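Local structure of putative lipoprotein (Pectobacterium atrosepticum SCRI1043, 3BDU) at residues A[7-12]-A[40-45]; A[21-24]-A[29-32]; A[31-34]-A[38-41]. The protein is of unknown function but is probably a membrane-anchored lipoprotein whose soluble part is a small beta domain of a bacterial family in the SH3 clan. All coordinates share one frame; numbering follows the deposited sequence.

Contact 1 of 3, residues A[7-12]-A[40-45]; sequences LHTNDG and QQINRD
Thr9 and Ile42 meet through their methyl groups, Thr9 CG2 lying 3.9 Å from Ile42 CD1 with the two side chains crossing at about a right angle. The contact illustrates how a small SH3-like beta fold closes its interior: strand 4-9 belongs to one three-stranded antiparallel sheet and strand 39-42 to the other, and apolar groups fill the gap between them. Ile42 spans that gap because its chain is fully extended, CG1 being anti to the backbone N (chi1 179°) and CD1 continuing the line. Its branch methyl serves a second neighbour, with Ile42 CG2 4.4 Å from Leu7 CD2 in a looser approach. Where the strands have ended, a polar link takes over. Asn10 ND2 donates to the backbone oxygen Asp45 O at 2.8 Å; the acceptor lies in the amide plane of Asn10, although the bond is bent (144° at the hydrogen) and the donor is tilted out of the carbonyl plane of Asp45.

Further out, Leu7 also packs on Ala17 and Met50, and Ile42 on Ile30 and Val47, so both sheets contribute to the buried side. Asn10 is presented by a type I turn from Thr9 to Gly12, closed by a weak bond of 3.4 Å from Gly12 N to Thr9 O. In the 40-45 segment, Asn43 donates through ND2 to Val47 O of the second subunit. Its OD1 meanwhile forms an Asx turn that positions Asp45, accepting from Asp45 N at 2.8 Å through a lone pair of OD1 that lies in the amide plane.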
loop_
_atom_site.group_PDB
_atom_site.type_symbol
_atom_site.label_atom_id
_atom_site.label_comp_id
_atom_site.label_asym_id
_atom_site.label_seq_id
_atom_site.Cartn_x
_atom_site.Cartn_y
_atom_site.Cartn_z
ATOM N N LEU A 7 12.036 -4.277 19.442
ATOM C CA LEU A 7 11.485 -3.598 18.272
ATOM C C LEU A 7 11.986 -2.156 18.223
ATOM O O LEU A 7 11.963 -1.452 19.236
ATOM C CB LEU A 7 9.951 -3.564 18.322
ATOM C CG LEU A 7 9.108 -4.835 18.186
ATOM C CD1 LEU A 7 9.506 -5.838 19.263
ATOM C CD2 LEU A 7 7.633 -4.477 18.307
ATOM N N HIS A 8 12.442 -1.726 17.049
ATOM C CA HIS A 8 12.905 -0.356 16.855
ATOM C C HIS A 8 11.841 0.317 16.001
ATOM O O HIS A 8 11.551 -0.131 14.894
ATOM C CB HIS A 8 14.262 -0.337 16.146
ATOM C CG HIS A 8 15.335 -1.052 16.904
ATOM N ND1 HIS A 8 15.307 -2.412 17.133
ATOM C CD2 HIS A 8 16.442 -0.590 17.535
ATOM C CE1 HIS A 8 16.344 -2.757 17.870
ATOM N NE2 HIS A 8 17.051 -1.670 18.130
ATOM N N THR A 9 11.254 1.384 16.531
ATOM C CA THR A 9 10.199 2.109 15.835
ATOM C C THR A 9 10.749 3.225 14.961
ATOM O O THR A 9 11.896 3.650 15.115
ATOM C CB THR A 9 9.234 2.757 16.823
ATOM O OG1 THR A 9 9.903 3.839 17.476
ATOM C CG2 THR A 9 8.779 1.746 17.873
ATOM N N ASN A 10 9.920 3.712 14.048
ATOM C CA ASN A 10 10.358 4.788 13.178
ATOM C C ASN A 10 10.317 6.137 13.882
ATOM O O ASN A 10 10.516 7.177 13.257
ATOM C CB ASN A 10 9.537 4.813 11.884
ATOM C CG ASN A 10 10.053 3.815 10.856
ATOM O OD1 ASN A 10 11.265 3.700 10.640
ATOM N ND2 ASN A 10 9.142 3.099 10.208
ATOM N N ASP A 11 10.056 6.122 15.185
ATOM C CA ASP A 11 10.044 7.360 15.953
ATOM C C ASP A 11 11.081 7.333 17.075
ATOM O O ASP A 11 10.907 7.967 18.116
ATOM C CB ASP A 11 8.648 7.664 16.524
ATOM C CG ASP A 11 8.027 6.484 17.249
ATOM O OD1 ASP A 11 8.708 5.840 18.071
ATOM O OD2 ASP A 11 6.832 6.218 17.010
ATOM N N GLY A 12 12.154 6.577 16.857
ATOM C CA GLY A 12 13.235 6.502 17.826
ATOM C C GLY A 12 13.019 5.810 19.161
ATOM O O GLY A 12 13.647 6.181 20.155
ATOM N N GLN A 40 0.158 -5.653 23.389
ATOM C CA GLN A 40 0.232 -4.407 22.633
ATOM C C GLN A 40 0.179 -4.681 21.133
ATOM O O GLN A 40 0.469 -5.791 20.688
ATOM C CB GLN A 40 1.557 -3.700 22.937
ATOM C CG GLN A 40 1.887 -3.581 24.415
ATOM C CD GLN A 40 1.394 -2.289 25.018
ATOM O OE1 GLN A 40 1.449 -2.096 26.232
ATOM N NE2 GLN A 40 0.921 -1.387 24.171
ATOM N N GLN A 41 -0.186 -3.655 20.371
ATOM C CA GLN A 41 -0.230 -3.732 18.917
ATOM C C GLN A 41 0.386 -2.438 18.416
ATOM O O GLN A 41 0.198 -1.382 19.020
ATOM C CB GLN A 41 -1.666 -3.847 18.405
ATOM C CG GLN A 41 -2.446 -5.035 18.960
ATOM C CD GLN A 41 -2.999 -5.927 17.862
ATOM O OE1 GLN A 41 -2.880 -5.613 16.678
ATOM N NE2 GLN A 41 -3.611 -7.046 18.252
ATOM N N ILE A 42 1.129 -2.518 17.321
ATOM C CA ILE A 42 1.763 -1.336 16.761
ATOM C C ILE A 42 1.658 -1.370 15.240
ATOM O O ILE A 42 1.852 -2.420 14.624
ATOM C CB ILE A 42 3.250 -1.259 17.195
ATOM C CG1 ILE A 42 3.907 -0.021 16.590
ATOM C CG2 ILE A 42 3.997 -2.528 16.758
ATOM C CD1 ILE A 42 5.322 0.207 17.088
ATOM N N ASN A 43 1.326 -0.232 14.639
ATOM C CA ASN A 43 1.209 -0.140 13.183
ATOM C C ASN A 43 2.508 -0.638 12.521
ATOM O O ASN A 43 3.602 -0.203 12.882
ATOM C CB ASN A 43 0.931 1.314 12.776
ATOM C CG ASN A 43 0.516 1.450 11.317
ATOM O OD1 ASN A 43 1.224 1.001 10.415
ATOM N ND2 ASN A 43 -0.634 2.075 11.081
ATOM N N ARG A 44 2.382 -1.542 11.550
ATOM C CA ARG A 44 3.543 -2.096 10.850
ATOM C C ARG A 44 4.421 -1.000 10.255
ATOM O O ARG A 44 5.630 -1.172 10.118
ATOM C CB ARG A 44 3.098 -3.027 9.710
ATOM C CG ARG A 44 2.269 -4.229 10.133
ATOM C CD ARG A 44 1.697 -4.948 8.907
ATOM N NE ARG A 44 2.747 -5.341 7.970
ATOM C CZ ARG A 44 2.528 -5.969 6.821
ATOM N NH1 ARG A 44 1.289 -6.276 6.460
ATOM N NH2 ARG A 44 3.551 -6.294 6.037
ATOM N N ASP A 45 3.808 0.118 9.879
ATOM C CA ASP A 45 4.567 1.221 9.291
ATOM C C ASP A 45 5.470 1.920 10.304
ATOM O O ASP A 45 6.383 2.652 9.923
ATOM C CB ASP A 45 3.625 2.239 8.647
ATOM C CG ASP A 45 2.847 1.650 7.485
ATOM O OD1 ASP A 45 3.421 0.806 6.765
ATOM O OD2 ASP A 45 1.671 2.033 7.284
#

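Contact 2 of 3, residues A[21-24]-A[29-32]; sequences PKVD and MISY
Backbone hydrogen bonds join Lys22 and Ser31 in both directions: Lys22 N reaches Ser31 O at 3.0 Å, and Ser31 N reaches Lys22 O at 2.7 Å. A third, from Asp24 N to Met29 O at 2.9 Å, is almost straight (172° at the hydrogen). Weaker CA-H...O contacts fill in between, as from Val23 CA to Met29 O at 3.4 Å and from Pro21 CA to Ser31 O at 3.3 Å. This is the bonding of an antiparallel beta hairpin, here made by strands 22-23 and 30-33, in which Val23 and Ile30 form the non-hydrogen-bonded pair next to Lys22 and Ser31.

Apolar contact gathers round the proline. With CG1 beside the backbone N (chi1 -67°), the methyl CG2 of Ile30 stands anti to that N and meets Pro21 CB at 3.6 Å. The adjoining ring carbon, Pro21 CG, rests 3.9 Å from Tyr32 CB. Nearer the hairpin's loop, the methylene carbons Asp24 CB and Ser31 CB touch at 3.9 Å.

Among the polar groups, the carboxylate of Asp24 looks elsewhere: OD1 accepts from Glu26 N, and OD2 takes Gln41 NE2 together with a salt bridge from Lys20 of the second subunit.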
loop_
_atom_site.group_PDB
_atom_site.type_symbol
_atom_site.label_atom_id
_atom_site.label_comp_id
_atom_site.label_asym_id
_atom_site.label_seq_id
_atom_site.Cartn_x
_atom_site.Cartn_y
_atom_site.Cartn_z
ATOM N N PRO A 21 7.144 -10.815 17.873
ATOM C CA PRO A 21 5.973 -10.033 17.475
ATOM C C PRO A 21 5.514 -10.591 16.131
ATOM O O PRO A 21 6.337 -11.011 15.317
ATOM C CB PRO A 21 6.528 -8.614 17.355
ATOM C CG PRO A 21 7.642 -8.606 18.386
ATOM C CD PRO A 21 8.301 -9.942 18.148
ATOM N N LYS A 22 4.208 -10.618 15.910
ATOM C CA LYS A 22 3.665 -11.137 14.661
ATOM C C LYS A 22 2.460 -10.315 14.225
ATOM O O LYS A 22 1.793 -9.679 15.047
ATOM C CB LYS A 22 3.225 -12.593 14.841
ATOM C CG LYS A 22 4.345 -13.533 15.277
ATOM C CD LYS A 22 3.816 -14.928 15.581
ATOM C CE LYS A 22 3.440 -15.081 17.047
ATOM N NZ LYS A 22 4.653 -15.190 17.912
ATOM N N VAL A 23 2.181 -10.336 12.928
ATOM C CA VAL A 23 1.029 -9.615 12.417
ATOM C C VAL A 23 -0.236 -10.311 12.898
ATOM O O VAL A 23 -0.345 -11.539 12.848
ATOM C CB VAL A 23 1.014 -9.572 10.878
ATOM C CG1 VAL A 23 -0.288 -8.929 10.386
ATOM C CG2 VAL A 23 2.207 -8.769 10.372
ATOM N N ASP A 24 -1.177 -9.511 13.385
ATOM C CA ASP A 24 -2.464 -10.004 13.858
ATOM C C ASP A 24 -3.407 -9.783 12.680
ATOM O O ASP A 24 -3.699 -8.649 12.315
ATOM C CB ASP A 24 -2.921 -9.176 15.065
ATOM C CG ASP A 24 -4.302 -9.570 15.566
ATOM O OD1 ASP A 24 -5.052 -10.249 14.830
ATOM O OD2 ASP A 24 -4.639 -9.182 16.704
HETATM N N MSE A 29 -2.120 -5.109 12.266
HETATM C CA MSE A 29 -0.976 -4.498 12.928
HETATM C C MSE A 29 -0.073 -5.574 13.540
HETATM O O MSE A 29 -0.407 -6.756 13.524
HETATM C CB MSE A 29 -1.484 -3.525 14.000
HETATM C CG MSE A 29 -2.394 -2.430 13.428
HETATM SE SE MSE A 29 -3.114 -1.324 14.855
HETATM C CE MSE A 29 -4.538 -2.467 15.406
ATOM N N ILE A 30 1.088 -5.174 14.043
ATOM C CA ILE A 30 2.007 -6.128 14.655
ATOM C C ILE A 30 1.642 -6.254 16.126
ATOM O O ILE A 30 1.608 -5.265 16.850
ATOM C CB ILE A 30 3.461 -5.659 14.516
ATOM C CG1 ILE A 30 3.856 -5.681 13.038
ATOM C CG2 ILE A 30 4.390 -6.552 15.339
ATOM C CD1 ILE A 30 5.233 -5.133 12.780
ATOM N N SER A 31 1.370 -7.482 16.552
ATOM C CA SER A 31 0.963 -7.770 17.919
ATOM C C SER A 31 2.091 -8.398 18.725
ATOM O O SER A 31 2.871 -9.193 18.199
ATOM C CB SER A 31 -0.260 -8.705 17.879
ATOM O OG SER A 31 -0.504 -9.321 19.129
ATOM N N TYR A 32 2.189 -8.022 19.998
ATOM C CA TYR A 32 3.227 -8.567 20.876
ATOM C C TYR A 32 2.870 -8.376 22.342
ATOM O O TYR A 32 1.877 -7.734 22.670
ATOM C CB TYR A 32 4.586 -7.887 20.615
ATOM C CG TYR A 32 4.640 -6.411 20.959
ATOM C CD1 TYR A 32 4.083 -5.454 20.113
ATOM C CD2 TYR A 32 5.236 -5.970 22.144
ATOM C CE1 TYR A 32 4.113 -4.097 20.429
ATOM C CE2 TYR A 32 5.267 -4.609 22.475
ATOM C CZ TYR A 32 4.703 -3.679 21.612
ATOM O OH TYR A 32 4.707 -2.339 21.932
#

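Contact 3 of 3, residues A[31-34]-A[38-41]; sequences SYTD and QQQQ
The ring of Tyr32 carries the aliphatic start of Gln40 on one face: Gln40 CB sits 3.8 Å from the ring centroid in a CH-pi contact, displaced toward the rim where CZ and the hydroxyl lie. The pair belongs to an antiparallel beta hairpin of strands 30-33 and 39-42. The ring owes its position to its first torsion (chi1 65°), which places CG between the backbone N and the carbonyl carbon and folds the side chain across the neighbouring strand. Tyr32 also packs on Ile15 and Ala17 of strand 14-18, linking the two sheets.

Tyr32 and Gln40 are the hairpin's hydrogen-bonded pair, with Tyr32 N to Gln40 O at 2.9 Å and Gln40 N to Tyr32 O at 2.8 Å, the latter essentially straight (179° at the hydrogen). Toward the turn, Asp34 N donates to Gln38 O at 3.0 Å, and the carboxylate of Asp34 answers in the reverse direction: its OD1 accepts from Gln38 N at 2.9 Å, the N-H coming down onto OD1 at 45° to the carboxylate plane. The same oxygen accepts from Tyr36 N within the turn, so two backbone N-H groups hold it.

On the face of Ser31 and Gln41, Ser31 CB lies against the amide of Gln41, whose orientation is fixed by Thr27 at OE1 and by Asp24. On its other edge, strand 39-42 pairs through Gln40 and Gln41 with a strand of the second subunit in an antiparallel ladder, so the sheet runs on across the interface. Waters extend the hairpin's polar network. One joins Ser31 OG, 2.6 Å away, to Gln40 O; another joins the hydroxyl of Tyr32 to Gln41 O. A third sits 2.9 Å from Thr33 OG1 and accepts a weak bond from Gln39 NE2.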
loop_
_atom_site.group_PDB
_atom_site.type_symbol
_atom_site.label_atom_id
_atom_site.label_comp_id
_atom_site.label_asym_id
_atom_site.label_seq_id
_atom_site.Cartn_x
_atom_site.Cartn_y
_atom_site.Cartn_z
ATOM N N SER A 31 1.370 -7.482 16.552
ATOM C CA SER A 31 0.963 -7.770 17.919
ATOM C C SER A 31 2.091 -8.398 18.725
ATOM O O SER A 31 2.871 -9.193 18.199
ATOM C CB SER A 31 -0.260 -8.705 17.879
ATOM O OG SER A 31 -0.504 -9.321 19.129
ATOM N N TYR A 32 2.189 -8.022 19.998
ATOM C CA TYR A 32 3.227 -8.567 20.876
ATOM C C TYR A 32 2.870 -8.376 22.342
ATOM O O TYR A 32 1.877 -7.734 22.670
ATOM C CB TYR A 32 4.586 -7.887 20.615
ATOM C CG TYR A 32 4.640 -6.411 20.959
ATOM C CD1 TYR A 32 4.083 -5.454 20.113
ATOM C CD2 TYR A 32 5.236 -5.970 22.144
ATOM C CE1 TYR A 32 4.113 -4.097 20.429
ATOM C CE2 TYR A 32 5.267 -4.609 22.475
ATOM C CZ TYR A 32 4.703 -3.679 21.612
ATOM O OH TYR A 32 4.707 -2.339 21.932
ATOM N N THR A 33 3.697 -8.937 23.218
ATOM C CA THR A 33 3.517 -8.810 24.661
ATOM C C THR A 33 4.770 -8.104 25.166
ATOM O O THR A 33 5.884 -8.515 24.843
ATOM C CB THR A 33 3.417 -10.192 25.338
ATOM O OG1 THR A 33 2.375 -10.954 24.718
ATOM C CG2 THR A 33 3.101 -10.037 26.826
ATOM N N ASP A 34 4.598 -7.032 25.934
ATOM C CA ASP A 34 5.749 -6.304 26.441
ATOM C C ASP A 34 6.325 -6.945 27.695
ATOM O O ASP A 34 5.796 -7.941 28.195
ATOM C CB ASP A 34 5.406 -4.832 26.717
ATOM C CG ASP A 34 4.277 -4.663 27.717
ATOM O OD1 ASP A 34 4.189 -5.459 28.679
ATOM O OD2 ASP A 34 3.484 -3.713 27.547
ATOM N N GLN A 38 1.785 -7.042 29.225
ATOM C CA GLN A 38 0.656 -6.384 28.578
ATOM C C GLN A 38 0.675 -6.621 27.072
ATOM O O GLN A 38 1.722 -6.516 26.432
ATOM C CB GLN A 38 0.680 -4.878 28.850
ATOM C CG GLN A 38 -0.581 -4.162 28.380
ATOM C CD GLN A 38 -0.666 -2.728 28.867
ATOM O OE1 GLN A 38 -1.706 -2.078 28.738
ATOM N NE2 GLN A 38 0.427 -2.224 29.425
ATOM N N GLN A 39 -0.488 -6.949 26.518
ATOM C CA GLN A 39 -0.613 -7.185 25.087
ATOM C C GLN A 39 -0.700 -5.839 24.385
ATOM O O GLN A 39 -1.524 -4.994 24.742
ATOM C CB GLN A 39 -1.861 -8.018 24.789
ATOM C CG GLN A 39 -1.781 -9.442 25.321
ATOM C CD GLN A 39 -2.906 -10.324 24.808
ATOM O OE1 GLN A 39 -4.046 -10.229 25.263
ATOM N NE2 GLN A 39 -2.589 -11.180 23.837
ATOM N N GLN A 40 0.158 -5.653 23.389
ATOM C CA GLN A 40 0.232 -4.407 22.633
ATOM C C GLN A 40 0.179 -4.681 21.133
ATOM O O GLN A 40 0.469 -5.791 20.688
ATOM C CB GLN A 40 1.557 -3.700 22.937
ATOM C CG GLN A 40 1.887 -3.581 24.415
ATOM C CD GLN A 40 1.394 -2.289 25.018
ATOM O OE1 GLN A 40 1.449 -2.096 26.232
ATOM N NE2 GLN A 40 0.921 -1.387 24.171
ATOM N N GLN A 41 -0.186 -3.655 20.371
ATOM C CA GLN A 41 -0.230 -3.732 18.917
ATOM C C GLN A 41 0.386 -2.438 18.416
ATOM O O GLN A 41 0.198 -1.382 19.020
ATOM C CB GLN A 41 -1.666 -3.847 18.405
ATOM C CG GLN A 41 -2.446 -5.035 18.960
ATOM C CD GLN A 41 -2.999 -5.927 17.862
ATOM O OE1 GLN A 41 -2.880 -5.613 16.678
ATOM N NE2 GLN A 41 -3.611 -7.046 18.252
HETATM O O HOH W 1 -0.949 -8.146 21.397
HETATM O O HOH W 2 2.600 -0.589 21.021
HETATM O O HOH W 3 0.457 -10.388 22.582
#

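Overall arrangement
Contacts 2 and 3 are successive hairpins sharing Ser31 and Tyr32 on the central strand of one sheet, their centres 8 Å apart; contact 1 then packs that sheet against the other and encloses contact 2 along the chain. Its centre lies about 10 Å from that of contact 2 and 11 Å from that of contact 3. The three converge on one interior: Leu7 CD1 is 3.5 Å from Pro21 CG, and Ile42 CG2 is 4.0 Å from Tyr32 CE1. Between the hairpins, the bond of Asp24 with Gln41 ties the outer strands together across the central one. All three contacts also touch the second subunit.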